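Local coordinates for monosaccharide ABC transporter substrate-binding protein, CUT2 family (Acidothermus cellulolyticus, PDB 4RU1) that binds myo-inositol between its two lobes and probably delivers such a ligand to a CUT2-family ABC importer as its carbohydrate-binding component, at residues 226-231 with 245-250; 238-243 with 285-290. One frame throughout, in Å; residues are numbered along the deposited sequence.

Contact 1 (226-231 with 245-250). With INS (1,2,3,4,5,6-hexahydroxy-cyclohexane), chain M.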
loop_
_atom_site.group_PDB
_atom_site.type_symbol
_atom_site.label_atom_id
_atom_site.label_comp_id
_atom_site.label_asym_id
_atom_site.label_seq_id
_atom_site.Cartn_x
_atom_site.Cartn_y
_atom_site.Cartn_z
ATOM N N LYS A 226 -16.571 -14.253 6.587
ATOM C CA LYS A 226 -15.470 -14.512 5.694
ATOM C C LYS A 226 -14.467 -13.338 5.761
ATOM O O LYS A 226 -14.761 -12.343 6.340
ATOM C CB LYS A 226 -15.969 -14.684 4.261
ATOM C CG LYS A 226 -17.120 -15.662 4.089
ATOM C CD LYS A 226 -16.740 -17.051 4.428
ATOM C CE LYS A 226 -18.032 -17.878 4.558
ATOM N NZ LYS A 226 -17.807 -19.301 4.195
ATOM N N ILE A 227 -13.302 -13.518 5.150
ATOM C CA ILE A 227 -12.196 -12.527 5.178
ATOM C C ILE A 227 -11.764 -12.339 3.713
ATOM O O ILE A 227 -11.663 -13.302 2.954
ATOM C CB ILE A 227 -10.985 -13.013 6.009
ATOM C CG1 ILE A 227 -11.383 -13.461 7.438
ATOM C CG2 ILE A 227 -9.923 -11.944 6.102
ATOM C CD1 ILE A 227 -11.651 -14.906 7.633
ATOM N N ALA A 228 -11.451 -11.094 3.371
ATOM C CA ALA A 228 -10.840 -10.667 2.096
ATOM C C ALA A 228 -9.814 -9.626 2.410
ATOM O O ALA A 228 -9.876 -8.997 3.492
ATOM C CB ALA A 228 -11.874 -10.148 1.165
ATOM N N THR A 229 -8.805 -9.448 1.547
ATOM C CA THR A 229 -7.721 -8.519 1.905
ATOM C C THR A 229 -7.211 -7.747 0.719
ATOM O O THR A 229 -7.331 -8.163 -0.472
ATOM C CB THR A 229 -6.545 -9.284 2.533
ATOM O OG1 THR A 229 -5.684 -8.355 3.215
ATOM C CG2 THR A 229 -5.782 -10.126 1.546
ATOM N N PHE A 230 -6.577 -6.637 1.053
ATOM C CA PHE A 230 -5.638 -6.021 0.153
ATOM C C PHE A 230 -4.287 -6.693 0.350
ATOM O O PHE A 230 -3.870 -6.931 1.538
ATOM C CB PHE A 230 -5.562 -4.512 0.434
ATOM C CG PHE A 230 -6.746 -3.738 0.003
ATOM C CD1 PHE A 230 -7.966 -3.804 0.660
ATOM C CD2 PHE A 230 -6.650 -2.911 -1.074
ATOM C CE1 PHE A 230 -9.030 -3.084 0.212
ATOM C CE2 PHE A 230 -7.714 -2.212 -1.545
ATOM C CZ PHE A 230 -8.914 -2.249 -0.903
ATOM N N ASP A 231 -3.555 -6.949 -0.751
ATOM C CA ASP A 231 -2.127 -7.368 -0.787
ATOM C C ASP A 231 -1.910 -8.842 -0.573
ATOM O O ASP A 231 -2.723 -9.582 -0.026
ATOM C CB ASP A 231 -1.281 -6.614 0.288
ATOM C CG ASP A 231 -1.350 -5.111 0.179
ATOM O OD1 ASP A 231 -1.513 -4.563 -0.937
ATOM O OD2 ASP A 231 -1.205 -4.433 1.222
ATOM N N LEU A 245 -9.369 -17.055 2.584
ATOM C CA LEU A 245 -9.543 -15.694 2.065
ATOM C C LEU A 245 -10.368 -15.719 0.793
ATOM O O LEU A 245 -10.133 -16.644 -0.071
ATOM C CB LEU A 245 -8.205 -15.058 1.747
ATOM C CG LEU A 245 -7.293 -14.619 2.890
ATOM C CD1 LEU A 245 -5.904 -14.223 2.384
ATOM C CD2 LEU A 245 -7.934 -13.501 3.682
ATOM N N GLN A 246 -11.374 -14.893 0.661
ATOM C CA GLN A 246 -12.185 -14.825 -0.554
ATOM C C GLN A 246 -11.396 -14.359 -1.765
ATOM O O GLN A 246 -11.572 -14.879 -2.853
ATOM C CB GLN A 246 -13.421 -13.953 -0.347
ATOM C CG GLN A 246 -14.287 -14.308 0.862
ATOM C CD GLN A 246 -14.728 -15.731 0.786
ATOM O OE1 GLN A 246 -14.230 -16.659 1.529
ATOM N NE2 GLN A 246 -15.619 -15.944 -0.131
ATOM N N TRP A 247 -10.535 -13.368 -1.565
ATOM C CA TRP A 247 -9.776 -12.777 -2.632
ATOM C C TRP A 247 -8.773 -11.843 -2.002
ATOM O O TRP A 247 -8.891 -11.529 -0.816
ATOM C CB TRP A 247 -10.669 -12.053 -3.642
ATOM C CG TRP A 247 -11.788 -11.266 -3.054
ATOM C CD1 TRP A 247 -13.102 -11.638 -3.039
ATOM C CD2 TRP A 247 -11.749 -9.933 -2.477
ATOM N NE1 TRP A 247 -13.873 -10.659 -2.495
ATOM C CE2 TRP A 247 -13.076 -9.606 -2.095
ATOM C CE3 TRP A 247 -10.716 -9.029 -2.163
ATOM C CZ2 TRP A 247 -13.404 -8.371 -1.461
ATOM C CZ3 TRP A 247 -11.071 -7.796 -1.507
ATOM C CH2 TRP A 247 -12.400 -7.496 -1.196
ATOM N N ALA A 248 -7.787 -11.427 -2.800
ATOM C CA ALA A 248 -6.759 -10.423 -2.392
ATOM C C ALA A 248 -6.647 -9.479 -3.544
ATOM O O ALA A 248 -6.647 -9.900 -4.701
ATOM C CB ALA A 248 -5.432 -11.061 -2.102
ATOM N N ILE A 249 -6.535 -8.208 -3.254
ATOM C CA ILE A 249 -6.334 -7.170 -4.244
ATOM C C ILE A 249 -4.847 -6.867 -4.351
ATOM O O ILE A 249 -4.222 -6.419 -3.376
ATOM C CB ILE A 249 -7.099 -5.887 -3.907
ATOM C CG1 ILE A 249 -8.627 -6.177 -3.823
ATOM C CG2 ILE A 249 -6.768 -4.808 -4.872
ATOM C CD1 ILE A 249 -9.453 -5.037 -3.253
ATOM N N ASP A 250 -4.277 -7.076 -5.523
ATOM C CA ASP A 250 -2.865 -6.843 -5.755
ATOM C C ASP A 250 -2.653 -5.426 -6.308
ATOM O O ASP A 250 -3.320 -5.040 -7.277
ATOM C CB ASP A 250 -2.415 -7.871 -6.785
ATOM C CG ASP A 250 -0.932 -7.938 -6.993
ATOM O OD1 ASP A 250 -0.073 -7.290 -6.296
ATOM O OD2 ASP A 250 -0.599 -8.697 -7.927
HETATM C C1 INS M . -0.562 -1.360 2.032
HETATM C C2 INS M . -0.528 -1.809 3.484
HETATM C C3 INS M . 0.637 -1.119 4.194
HETATM C C4 INS M . 0.649 0.381 4.004
HETATM C C5 INS M . 0.679 0.761 2.558
HETATM C C6 INS M . -0.439 0.139 1.766
HETATM O O1 INS M . -1.670 -1.915 1.307
HETATM O O2 INS M . -1.739 -1.306 4.075
HETATM O O3 INS M . 0.480 -1.432 5.593
HETATM O O4 INS M . 1.776 0.977 4.695
HETATM O O5 INS M . 0.564 2.188 2.359
HETATM O O6 INS M . -0.305 0.426 0.343
HETATM O O HOH W 1 -12.878 -16.230 4.176
HETATM O O HOH W 2 -3.644 -3.744 -2.702
HETATM O O HOH W 3 -0.380 -5.905 -3.246
#

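Contact 2 (238-243 with 285-290)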
loop_
_atom_site.group_PDB
_atom_site.type_symbol
_atom_site.label_atom_id
_atom_site.label_comp_id
_atom_site.label_asym_id
_atom_site.label_seq_id
_atom_site.Cartn_x
_atom_site.Cartn_y
_atom_site.Cartn_z
ATOM N N ALA A 238 -1.962 -19.735 -0.430
ATOM C CA ALA A 238 -2.584 -20.915 0.228
ATOM C C ALA A 238 -3.946 -20.636 0.778
ATOM O O ALA A 238 -4.889 -21.459 0.654
ATOM C CB ALA A 238 -1.696 -21.416 1.332
ATOM N N GLU A 239 -4.047 -19.467 1.415
ATOM C CA GLU A 239 -5.298 -19.009 1.998
ATOM C C GLU A 239 -6.401 -18.824 0.979
ATOM O O GLU A 239 -7.563 -19.136 1.243
ATOM C CB GLU A 239 -5.063 -17.746 2.871
ATOM C CG GLU A 239 -4.321 -18.148 4.110
ATOM C CD GLU A 239 -3.625 -17.026 4.813
ATOM O OE1 GLU A 239 -3.485 -15.887 4.296
ATOM O OE2 GLU A 239 -3.125 -17.305 5.897
ATOM N N ILE A 240 -6.099 -18.303 -0.194
ATOM C CA ILE A 240 -7.083 -18.241 -1.282
ATOM C C ILE A 240 -7.446 -19.653 -1.787
ATOM O O ILE A 240 -8.581 -19.991 -1.919
ATOM C CB ILE A 240 -6.524 -17.405 -2.460
ATOM C CG1 ILE A 240 -6.399 -15.918 -2.056
ATOM C CG2 ILE A 240 -7.383 -17.464 -3.674
ATOM C CD1 ILE A 240 -5.547 -15.063 -2.976
ATOM N N GLU A 241 -6.449 -20.480 -1.998
ATOM C CA GLU A 241 -6.685 -21.884 -2.419
ATOM C C GLU A 241 -7.605 -22.701 -1.482
ATOM O O GLU A 241 -8.517 -23.403 -1.941
ATOM C CB GLU A 241 -5.315 -22.584 -2.570
ATOM C CG GLU A 241 -4.406 -22.073 -3.707
ATOM C CD GLU A 241 -2.909 -22.286 -3.480
ATOM O OE1 GLU A 241 -2.532 -23.204 -2.710
ATOM O OE2 GLU A 241 -2.095 -21.528 -4.079
ATOM N N ASN A 242 -7.392 -22.581 -0.177
ATOM C CA ASN A 242 -8.160 -23.343 0.823
ATOM C C ASN A 242 -9.449 -22.633 1.343
ATOM O O ASN A 242 -10.136 -23.156 2.234
ATOM C CB ASN A 242 -7.284 -23.814 1.986
ATOM C CG ASN A 242 -6.710 -22.686 2.813
ATOM O OD1 ASN A 242 -7.260 -21.584 2.872
ATOM N ND2 ASN A 242 -5.599 -22.950 3.462
ATOM N N GLY A 243 -9.764 -21.456 0.799
ATOM C CA GLY A 243 -10.987 -20.769 1.191
ATOM C C GLY A 243 -10.891 -19.881 2.463
ATOM O O GLY A 243 -11.924 -19.335 2.858
ATOM N N PHE A 285 -5.930 -5.286 -9.022
ATOM C CA PHE A 285 -6.263 -6.537 -9.676
ATOM C C PHE A 285 -6.672 -7.557 -8.621
ATOM O O PHE A 285 -5.907 -7.791 -7.672
ATOM C CB PHE A 285 -5.100 -7.067 -10.508
ATOM C CG PHE A 285 -5.432 -8.359 -11.263
ATOM C CD1 PHE A 285 -6.302 -8.341 -12.323
ATOM C CD2 PHE A 285 -4.816 -9.564 -10.900
ATOM C CE1 PHE A 285 -6.590 -9.536 -13.009
ATOM C CE2 PHE A 285 -5.055 -10.731 -11.585
ATOM C CZ PHE A 285 -5.978 -10.728 -12.609
ATOM N N PHE A 286 -7.846 -8.170 -8.790
ATOM C CA PHE A 286 -8.368 -9.193 -7.865
ATOM C C PHE A 286 -7.854 -10.558 -8.156
ATOM O O PHE A 286 -8.011 -11.091 -9.287
ATOM C CB PHE A 286 -9.895 -9.213 -7.811
ATOM C CG PHE A 286 -10.532 -7.996 -7.156
ATOM C CD1 PHE A 286 -10.586 -6.767 -7.769
ATOM C CD2 PHE A 286 -11.093 -8.123 -5.876
ATOM C CE1 PHE A 286 -11.162 -5.639 -7.144
ATOM C CE2 PHE A 286 -11.735 -7.084 -5.302
ATOM C CZ PHE A 286 -11.725 -5.825 -5.920
ATOM N N VAL A 287 -7.249 -11.158 -7.168
ATOM C CA VAL A 287 -6.753 -12.496 -7.314
ATOM C C VAL A 287 -7.643 -13.376 -6.446
ATOM O O VAL A 287 -7.916 -13.078 -5.295
ATOM C CB VAL A 287 -5.300 -12.595 -6.843
ATOM C CG1 VAL A 287 -4.768 -14.008 -6.938
ATOM C CG2 VAL A 287 -4.407 -11.688 -7.699
ATOM N N ASP A 288 -8.137 -14.468 -7.059
ATOM C CA ASP A 288 -9.094 -15.412 -6.402
ATOM C C ASP A 288 -8.683 -16.830 -6.822
ATOM O O ASP A 288 -7.569 -17.010 -7.335
ATOM C CB ASP A 288 -10.532 -15.032 -6.744
ATOM C CG ASP A 288 -10.818 -15.097 -8.237
ATOM O OD1 ASP A 288 -10.087 -15.859 -8.937
ATOM O OD2 ASP A 288 -11.746 -14.393 -8.691
ATOM N N LYS A 289 -9.532 -17.809 -6.539
ATOM C CA LYS A 289 -9.173 -19.205 -6.796
ATOM C C LYS A 289 -8.909 -19.456 -8.267
ATOM O O LYS A 289 -8.046 -20.311 -8.589
ATOM C CB LYS A 289 -10.260 -20.169 -6.300
ATOM C CG LYS A 289 -10.079 -20.567 -4.876
ATOM C CD LYS A 289 -11.128 -21.598 -4.449
ATOM C CE LYS A 289 -10.848 -22.970 -5.052
ATOM N NZ LYS A 289 -11.586 -24.057 -4.352
ATOM N N SER A 290 -9.504 -18.659 -9.138
ATOM C CA SER A 290 -9.366 -18.843 -10.579
ATOM C C SER A 290 -7.993 -18.433 -11.166
ATOM O O SER A 290 -7.587 -18.916 -12.237
ATOM C CB SER A 290 -10.528 -18.110 -11.276
ATOM O OG SER A 290 -10.255 -16.725 -11.525
#

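Contact 1 (226-231 with 245-250)
In the beta-alpha-beta unit of strand 226-230, helix 236-241 and strand 248-250, T229 pairs with A248 and F230 with I249 in parallel register. T229 makes two backbone hydrogen bonds to the neighbouring segment: its N gives one to W247 O (3.1 Å), and its O receives one from I249 N. Further bonds run from Q246 N to I227 O and from D231 N to I249 O. W247 lays its six-membered ring squarely over A228, whose CB sits 3.3 Å from the ring centroid, while W247 NE1 is hydrogen-bonded to E141 OE1. An alanine in place of W247 would probably leave A228 CB without its aromatic cover and E141 without this donor. On the same face of the sheet, I249 CD1 lies over the F230 ring toward its rim, 3.7 Å from F230 CZ. As in other periplasmic binding proteins, the ligand site lies at the carboxyl ends of parallel strands, and here D231 follows strand 226-230 into the pocket. Its chi1 (-56°) sets CG beside the backbone N, and D231 OD2 accepts a hydrogen bond from inositol O1 at 2.6 Å. The other carboxylate oxygen, D231 OD1, accepts one from water 2, which also donates to I249 O at 2.8 Å.

Contact 2 (238-243 with 285-290)
I240, near the end of helix 236-241, reaches toward V287 at the edge of the sheet, where strand 285-287 runs antiparallel to strand 248-250 in the mixed-sheet lobe of the periplasmic binding protein fold. The apolar part of the contact rests on the two branches of I240. I240 CD1 lies 4.2 Å from V287 CG1, the two side chains crossing at about a right angle, and I240 CG2, anti to the backbone N, meets the main chain beyond the strand, 3.5 Å from D288 C. I240 also touches A248, and V287 touches V295 of helix 293-300, so both belong to the layer between sheet and helices.

K289 adds a contact made by its aliphatic chain. K289 CG approaches I240 O at 3.4 Å, and a bend at chi3 (73°) sets CE 3.9 Å from E241 O. No hydrogen bond joins the two segments.

Polar order is local to each side. The helix closes in a Schellman motif at G243, whose positive phi (85°) suits glycine and whose N makes a weak bond to I240 O; N242 N keeps an ordinary helical bond to A238 O. Beyond the strand, D288 forms an Asx turn and a salt bridge to R137 through OD2. D288 OD1 takes two donors: S290 N, from above the carboxylate plane at 2.9 Å, and S290 OG, on the syn lone pair at 2.7 Å.

The centres of contacts 1 and 2 lie about 8 Å apart in the same lobe, and their segments alternate along the chain: 226-231, 238-243, 245-250, 285-290. Helix 236-241 connects the two parallel strands of contact 1 and brings its last turn to contact 2. Strand 248-250 is the shared neighbour, pairing in parallel with 226-230 and antiparallel with 285-287. Direct links at this second border include probable hydrogen bonds from D250 N to F285 O and from V287 N to A248 O. Contact 1 pairs two inner strands of the mixed sheet and reaches the pocket, while contact 2 packs helix 236-241 against 285-287, one of its two outermost strands; the side chain of V287 is about 14 Å from the bound inositol.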